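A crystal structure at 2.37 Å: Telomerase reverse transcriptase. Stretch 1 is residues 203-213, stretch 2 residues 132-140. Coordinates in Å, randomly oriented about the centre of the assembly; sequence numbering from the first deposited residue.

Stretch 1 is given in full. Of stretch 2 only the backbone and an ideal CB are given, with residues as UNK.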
ATOM      1  N   GLN A 203       0.431  -8.936 -12.078  1.00 25.81           N
ATOM      2  CA  GLN A 203       0.218  -7.490 -11.990  1.00 25.21           C
ATOM      3  C   GLN A 203      -0.453  -7.076 -10.683  1.00 25.18           C
ATOM      4  O   GLN A 203      -0.042  -6.103 -10.052  1.00 25.21           O
ATOM      5  CB  GLN A 203      -0.639  -6.998 -13.153  1.00 25.19           C
ATOM      6  CG  GLN A 203       0.088  -6.820 -14.473  1.00 25.19           C
ATOM      7  CD  GLN A 203      -0.872  -6.461 -15.593  1.00 25.23           C
ATOM      8  OE1 GLN A 203      -1.762  -7.240 -15.939  1.00 25.04           O
ATOM      9  NE2 GLN A 203      -0.700  -5.273 -16.160  1.00 25.44           N
ATOM     10  N   PHE A 204      -1.486  -7.817 -10.288  1.00 25.34           N
ATOM     11  CA  PHE A 204      -2.259  -7.489  -9.095  1.00 25.63           C
ATOM     12  C   PHE A 204      -1.463  -7.744  -7.816  1.00 25.79           C
ATOM     13  O   PHE A 204      -1.353  -6.861  -6.966  1.00 25.89           O
ATOM     14  CB  PHE A 204      -3.592  -8.249  -9.080  1.00 25.66           C
ATOM     15  CG  PHE A 204      -4.332  -8.157  -7.770  1.00 25.57           C
ATOM     16  CD1 PHE A 204      -4.981  -6.983  -7.397  1.00 25.57           C
ATOM     17  CD2 PHE A 204      -4.385  -9.250  -6.913  1.00 25.41           C
ATOM     18  CE1 PHE A 204      -5.664  -6.899  -6.192  1.00 25.82           C
ATOM     19  CE2 PHE A 204      -5.064  -9.173  -5.707  1.00 25.95           C
ATOM     20  CZ  PHE A 204      -5.706  -7.996  -5.345  1.00 25.98           C
ATOM     21  N   LEU A 205      -0.914  -8.949  -7.685  1.00 26.16           N
ATOM     22  CA  LEU A 205      -0.093  -9.299  -6.526  1.00 26.48           C
ATOM     23  C   LEU A 205       1.124  -8.381  -6.388  1.00 26.25           C
ATOM     24  O   LEU A 205       1.472  -7.971  -5.278  1.00 26.10           O
ATOM     25  CB  LEU A 205       0.325 -10.776  -6.582  1.00 26.80           C
ATOM     26  CG  LEU A 205      -0.467 -11.804  -5.753  1.00 27.42           C
ATOM     27  CD1 LEU A 205      -1.971 -11.579  -5.772  1.00 27.14           C
ATOM     28  CD2 LEU A 205      -0.141 -13.229  -6.183  1.00 27.70           C
ATOM     29  N   ALA A 206       1.750  -8.045  -7.515  1.00 26.33           N
ATOM     30  CA  ALA A 206       2.899  -7.141  -7.522  1.00 26.41           C
ATOM     31  C   ALA A 206       2.497  -5.715  -7.165  1.00 26.32           C
ATOM     32  O   ALA A 206       3.230  -5.029  -6.447  1.00 26.34           O
ATOM     33  CB  ALA A 206       3.619  -7.179  -8.861  1.00 26.30           C
ATOM     34  N   TRP A 207       1.338  -5.276  -7.663  1.00 26.42           N
ATOM     35  CA  TRP A 207       0.775  -3.972  -7.287  1.00 26.50           C
ATOM     36  C   TRP A 207       0.482  -3.932  -5.820  1.00 26.94           C
ATOM     37  O   TRP A 207       0.718  -2.922  -5.158  1.00 27.05           O
ATOM     38  CB  TRP A 207      -0.506  -3.668  -8.059  1.00 25.91           C
ATOM     39  CG  TRP A 207      -1.194  -2.407  -7.579  1.00 25.80           C
ATOM     40  CD1 TRP A 207      -0.891  -1.092  -7.923  1.00 25.55           C
ATOM     41  CD2 TRP A 207      -2.320  -2.301  -6.629  1.00 25.44           C
ATOM     42  NE1 TRP A 207      -1.724  -0.212  -7.277  1.00 25.42           N
ATOM     43  CE2 TRP A 207      -2.602  -0.869  -6.486  1.00 25.55           C
ATOM     44  CE3 TRP A 207      -3.090  -3.215  -5.912  1.00 25.61           C
ATOM     45  CZ2 TRP A 207      -3.620  -0.396  -5.664  1.00 25.68           C
ATOM     46  CZ3 TRP A 207      -4.111  -2.725  -5.084  1.00 25.60           C
ATOM     47  CH2 TRP A 207      -4.367  -1.349  -4.965  1.00 25.65           C
ATOM     48  N   LEU A 208      -0.042  -5.042  -5.306  1.00 27.72           N
ATOM     49  CA  LEU A 208      -0.480  -5.145  -3.920  1.00 28.56           C
ATOM     50  C   LEU A 208       0.682  -4.945  -2.945  1.00 29.11           C
ATOM     51  O   LEU A 208       0.505  -4.376  -1.867  1.00 29.57           O
ATOM     52  CB  LEU A 208      -1.159  -6.500  -3.696  1.00 28.57           C
ATOM     53  CG  LEU A 208      -2.281  -6.646  -2.666  1.00 28.99           C
ATOM     54  CD1 LEU A 208      -3.373  -5.606  -2.863  1.00 28.76           C
ATOM     55  CD2 LEU A 208      -2.866  -8.048  -2.742  1.00 28.99           C
ATOM     56  N   LEU A 209       1.871  -5.398  -3.335  1.00 28.93           N
ATOM     57  CA  LEU A 209       3.056  -5.202  -2.513  1.00 29.30           C
ATOM     58  C   LEU A 209       3.667  -3.816  -2.728  1.00 29.28           C
ATOM     59  O   LEU A 209       3.891  -3.074  -1.768  1.00 29.56           O
ATOM     60  CB  LEU A 209       4.097  -6.306  -2.769  1.00 29.61           C
ATOM     61  CG  LEU A 209       5.291  -6.389  -1.805  1.00 30.05           C
ATOM     62  CD1 LEU A 209       4.840  -6.511  -0.356  1.00 30.33           C
ATOM     63  CD2 LEU A 209       6.211  -7.545  -2.162  1.00 31.19           C
ATOM     64  N   ASP A 210       3.921  -3.474  -3.989  1.00 28.99           N
ATOM     65  CA  ASP A 210       4.595  -2.224  -4.347  1.00 29.09           C
ATOM     66  C   ASP A 210       3.705  -0.994  -4.166  1.00 29.03           C
ATOM     67  O   ASP A 210       4.138   0.017  -3.616  1.00 29.21           O
ATOM     68  CB  ASP A 210       5.115  -2.292  -5.785  1.00 29.31           C
ATOM     69  CG  ASP A 210       5.785  -1.008  -6.224  1.00 30.02           C
ATOM     70  OD1 ASP A 210       6.934  -0.759  -5.802  1.00 31.50           O
ATOM     71  OD2 ASP A 210       5.163  -0.247  -6.994  1.00 29.95           O
ATOM     72  N   GLY A 211       2.468  -1.086  -4.640  1.00 28.62           N
ATOM     73  CA  GLY A 211       1.534   0.025  -4.560  1.00 28.86           C
ATOM     74  C   GLY A 211       0.876   0.128  -3.203  1.00 28.88           C
ATOM     75  O   GLY A 211       0.968   1.163  -2.541  1.00 29.60           O
ATOM     76  N   PHE A 212       0.219  -0.949  -2.782  1.00 28.46           N
ATOM     77  CA  PHE A 212      -0.567  -0.926  -1.554  1.00 28.45           C
ATOM     78  C   PHE A 212       0.299  -1.003  -0.295  1.00 27.97           C
ATOM     79  O   PHE A 212       0.362  -0.038   0.470  1.00 28.02           O
ATOM     80  CB  PHE A 212      -1.651  -2.019  -1.565  1.00 28.70           C
ATOM     81  CG  PHE A 212      -2.683  -1.861  -0.481  1.00 28.85           C
ATOM     82  CD1 PHE A 212      -3.704  -0.927  -0.606  1.00 29.05           C
ATOM     83  CD2 PHE A 212      -2.632  -2.645   0.665  1.00 28.95           C
ATOM     84  CE1 PHE A 212      -4.654  -0.774   0.393  1.00 29.29           C
ATOM     85  CE2 PHE A 212      -3.578  -2.500   1.669  1.00 29.01           C
ATOM     86  CZ  PHE A 212      -4.589  -1.561   1.534  1.00 29.52           C
ATOM     87  N   VAL A 213       0.972  -2.133  -0.093  1.00 27.82           N
ATOM     88  CA  VAL A 213       1.749  -2.368   1.130  1.00 27.53           C
ATOM     89  C   VAL A 213       2.845  -1.324   1.350  1.00 27.62           C
ATOM     90  O   VAL A 213       2.886  -0.669   2.397  1.00 27.94           O
ATOM     91  CB  VAL A 213       2.312  -3.807   1.182  1.00 27.77           C
ATOM     92  CG1 VAL A 213       3.376  -3.950   2.266  1.00 27.75           C
ATOM     93  CG2 VAL A 213       1.180  -4.802   1.406  1.00 27.37           C
ATOM     94  N   UNK A 132      -8.866  -5.669   5.960  1.00 33.07           N
ATOM     95  CA  UNK A 132      -9.979  -4.718   5.990  1.00 33.53           C
ATOM     96  C   UNK A 132     -10.333  -4.155   4.609  1.00 33.76           C
ATOM     97  O   UNK A 132     -11.480  -3.766   4.371  1.00 34.01           O
ATOM     98  CB  UNK A 132      -9.640  -3.564   6.936  1.00 33.53           C
ATOM     99  N   UNK A 133      -9.353  -4.123   3.707  1.00 33.20           N
ATOM    100  CA  UNK A 133      -9.521  -3.463   2.409  1.00 32.97           C
ATOM    101  C   UNK A 133      -9.717  -4.440   1.239  1.00 33.31           C
ATOM    102  O   UNK A 133     -10.615  -4.246   0.418  1.00 34.11           O
ATOM    103  CB  UNK A 133      -8.303  -2.580   2.129  1.00 32.97           C
ATOM    104  N   UNK A 134      -8.892  -5.484   1.166  1.00 33.08           N
ATOM    105  CA  UNK A 134      -8.918  -6.394   0.016  1.00 33.47           C
ATOM    106  C   UNK A 134     -10.063  -7.402   0.122  1.00 34.51           C
ATOM    107  O   UNK A 134     -10.066  -8.235   1.034  1.00 34.66           O
ATOM    108  CB  UNK A 134      -7.584  -7.134  -0.102  1.00 33.47           C
ATOM    109  N   UNK A 135     -11.041  -7.332  -0.809  1.00 35.40           N
ATOM    110  CA  UNK A 135     -12.145  -8.296  -0.806  1.00 36.54           C
ATOM    111  C   UNK A 135     -11.621  -9.726  -0.917  1.00 37.22           C
ATOM    112  O   UNK A 135     -10.721  -9.992  -1.718  1.00 36.33           O
ATOM    113  CB  UNK A 135     -13.115  -8.002  -1.952  1.00 36.54           C
ATOM    114  N   UNK A 136     -12.180 -10.622  -0.106  1.00 38.70           N
ATOM    115  CA  UNK A 136     -11.698 -12.001   0.016  1.00 39.62           C
ATOM    116  C   UNK A 136     -11.670 -12.775  -1.307  1.00 39.80           C
ATOM    117  O   UNK A 136     -10.753 -13.566  -1.541  1.00 39.37           O
ATOM    118  CB  UNK A 136     -12.576 -12.755   1.017  1.00 39.62           C
ATOM    119  N   UNK A 137     -12.657 -12.538  -2.169  1.00 39.92           N
ATOM    120  CA  UNK A 137     -12.730 -13.245  -3.450  1.00 40.51           C
ATOM    121  C   UNK A 137     -11.564 -12.936  -4.393  1.00 39.37           C
ATOM    122  O   UNK A 137     -11.279 -13.719  -5.303  1.00 39.45           O
ATOM    123  CB  UNK A 137     -14.046 -12.897  -4.148  1.00 40.51           C
ATOM    124  N   UNK A 138     -10.888 -11.808  -4.166  1.00 37.79           N
ATOM    125  CA  UNK A 138      -9.708 -11.436  -4.948  1.00 36.29           C
ATOM    126  C   UNK A 138      -8.491 -12.307  -4.641  1.00 35.98           C
ATOM    127  O   UNK A 138      -7.642 -12.518  -5.512  1.00 35.58           O
ATOM    128  CB  UNK A 138      -9.361  -9.968  -4.692  1.00 36.29           C
ATOM    129  N   UNK A 139      -8.411 -12.804  -3.407  1.00 36.03           N
ATOM    130  CA  UNK A 139      -7.349 -13.728  -3.001  1.00 36.31           C
ATOM    131  C   UNK A 139      -7.446 -15.044  -3.720  1.00 36.72           C
ATOM    132  O   UNK A 139      -6.433 -15.686  -3.989  1.00 36.43           O
ATOM    133  CB  UNK A 139      -7.393 -13.967  -1.490  1.00 36.31           C
ATOM    134  N   UNK A 140      -8.671 -15.454  -4.041  1.00 37.87           N
ATOM    135  CA  UNK A 140      -8.912 -16.719  -4.734  1.00 39.04           C
ATOM    136  C   UNK A 140      -9.176 -17.864  -3.774  1.00 40.10           C
ATOM    137  O   UNK A 140     -10.108 -18.644  -3.974  1.00 40.76           O
ATOM    138  CB  UNK A 140      -7.718 -17.065  -5.626  1.00 39.04           C
TER

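Stretch 1 is a helix that offers stretch 2 a row of three apolar side chains, Phe-204, Leu-208 and Phe-212, spaced four residues apart. No charge, donor or acceptor reaches out from that row, so the rule for any position facing it is hydrocarbon of the right size.

Position 132 lies beyond the end of the row, with helical backbone angles and nothing of stretch 1 near its CB. Almost any residue that tolerates a helix would serve; the deposited one is Ala-132.

At 133 the backbone is still helical, and CA-to-CB points toward stretch 1, with the ideal CB 3.9 Å from CZ of Phe-212. With the ring tip already at the CB, a compact apolar side chain suits: alanine, valine or isoleucine. It is Val-133, whose CB meets Phe-212 CZ at 3.9 Å.

Position 134 leaves the helix with extended angles (-80/115), and its CB points toward Leu-208 but stops 5.3 Å from Leu-208 CD1. That gap asks for reach, so leucine, isoleucine or methionine would fit, while alanine would leave space. Ile-134 fills it. With both chi angles in m, its CD1 comes to 3.6 Å from Leu-208 CD1, and its CG2 lies 4.3 Å from Phe-204 CZ, at the edge of that ring.

At 135 (-58/136) the ideal CB has nothing of stretch 1 within 5.5 Å, and the phi is one proline adopts readily. Pro-135 is found there, and its O accepts a hydrogen bond from the N of 138, 3.1 Å away.

Positions 136 and 137 have helical angles and CBs out of reach of stretch 1, which therefore sets no preference beyond tolerance of helical angles; the deposited residues are Gln-136 and Glu-137.

At 138 the CB again points toward stretch 1, 4.2 Å from Phe-204 CZ. A medium apolar residue, leucine or methionine, could pack against the tip of the ring. Leu-138 does, its CD1 4.0 Å from Phe-204 CZ.

Position 139 is the deceptive one: CA-to-CB points away, and nothing of stretch 1 lies within 5.5 Å of the ideal CB. Read from the CB alone, many residues would do, and only a long side chain that bends back could join the contact. Trp-139 does this, with chi1 at m carrying its ring round until CH2 is 3.5 Å from Leu-208 CD2.

Position 140 has a positive phi (93/-46), and a CB there would be jammed against the carbonyl O of the preceding residue. That alone calls for glycine, and Gly-140 is the residue found.

Stretch 2 132-140: AVIPQELWG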
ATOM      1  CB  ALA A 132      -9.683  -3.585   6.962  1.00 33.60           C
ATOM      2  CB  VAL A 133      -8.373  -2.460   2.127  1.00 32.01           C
ATOM      3  CG1 VAL A 133      -8.513  -1.826   0.750  1.00 31.92           C
ATOM      4  CG2 VAL A 133      -8.337  -1.377   3.199  1.00 32.07           C
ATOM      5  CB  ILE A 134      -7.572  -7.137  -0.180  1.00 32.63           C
ATOM      6  CG1 ILE A 134      -6.371  -6.176  -0.102  1.00 32.12           C
ATOM      7  CG2 ILE A 134      -7.574  -7.932  -1.482  1.00 32.96           C
ATOM      8  CD1 ILE A 134      -6.421  -4.973  -1.026  1.00 31.96           C
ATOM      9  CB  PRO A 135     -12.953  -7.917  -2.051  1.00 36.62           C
ATOM     10  CG  PRO A 135     -12.613  -6.486  -2.303  1.00 36.24           C
ATOM     11  CD  PRO A 135     -11.170  -6.360  -1.911  1.00 35.13           C
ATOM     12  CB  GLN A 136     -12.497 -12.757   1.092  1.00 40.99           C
ATOM     13  CG  GLN A 136     -12.268 -14.269   1.171  1.00 42.49           C
ATOM     14  CD  GLN A 136     -10.829 -14.669   1.475  1.00 42.91           C
ATOM     15  OE1 GLN A 136     -10.092 -13.948   2.153  1.00 43.16           O
ATOM     16  NE2 GLN A 136     -10.426 -15.834   0.978  1.00 43.11           N
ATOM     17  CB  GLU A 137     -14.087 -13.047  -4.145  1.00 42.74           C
ATOM     18  CG  GLU A 137     -14.676 -11.649  -4.061  1.00 45.07           C
ATOM     19  CD  GLU A 137     -15.683 -11.485  -2.932  1.00 46.79           C
ATOM     20  OE1 GLU A 137     -16.900 -11.472  -3.221  1.00 49.02           O
ATOM     21  OE2 GLU A 137     -15.263 -11.369  -1.759  1.00 46.52           O
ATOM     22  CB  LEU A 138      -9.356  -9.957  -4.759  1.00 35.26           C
ATOM     23  CG  LEU A 138     -10.117  -8.909  -5.576  1.00 34.87           C
ATOM     24  CD1 LEU A 138      -9.652  -7.512  -5.200  1.00 34.38           C
ATOM     25  CD2 LEU A 138      -9.956  -9.127  -7.074  1.00 34.58           C
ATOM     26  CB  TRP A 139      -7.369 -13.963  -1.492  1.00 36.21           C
ATOM     27  CG  TRP A 139      -7.018 -12.746  -0.668  1.00 35.83           C
ATOM     28  CD1 TRP A 139      -7.837 -12.064   0.228  1.00 36.13           C
ATOM     29  CD2 TRP A 139      -5.737 -12.022  -0.640  1.00 35.37           C
ATOM     30  NE1 TRP A 139      -7.172 -11.005   0.791  1.00 35.78           N
ATOM     31  CE2 TRP A 139      -5.912 -10.920   0.314  1.00 35.26           C
ATOM     32  CE3 TRP A 139      -4.512 -12.170  -1.283  1.00 35.18           C
ATOM     33  CZ2 TRP A 139      -4.892 -10.021   0.595  1.00 34.76           C
ATOM     34  CZ3 TRP A 139      -3.490 -11.257  -0.990  1.00 34.70           C
ATOM     35  CH2 TRP A 139      -3.678 -10.211  -0.072  1.00 34.66           C
TER
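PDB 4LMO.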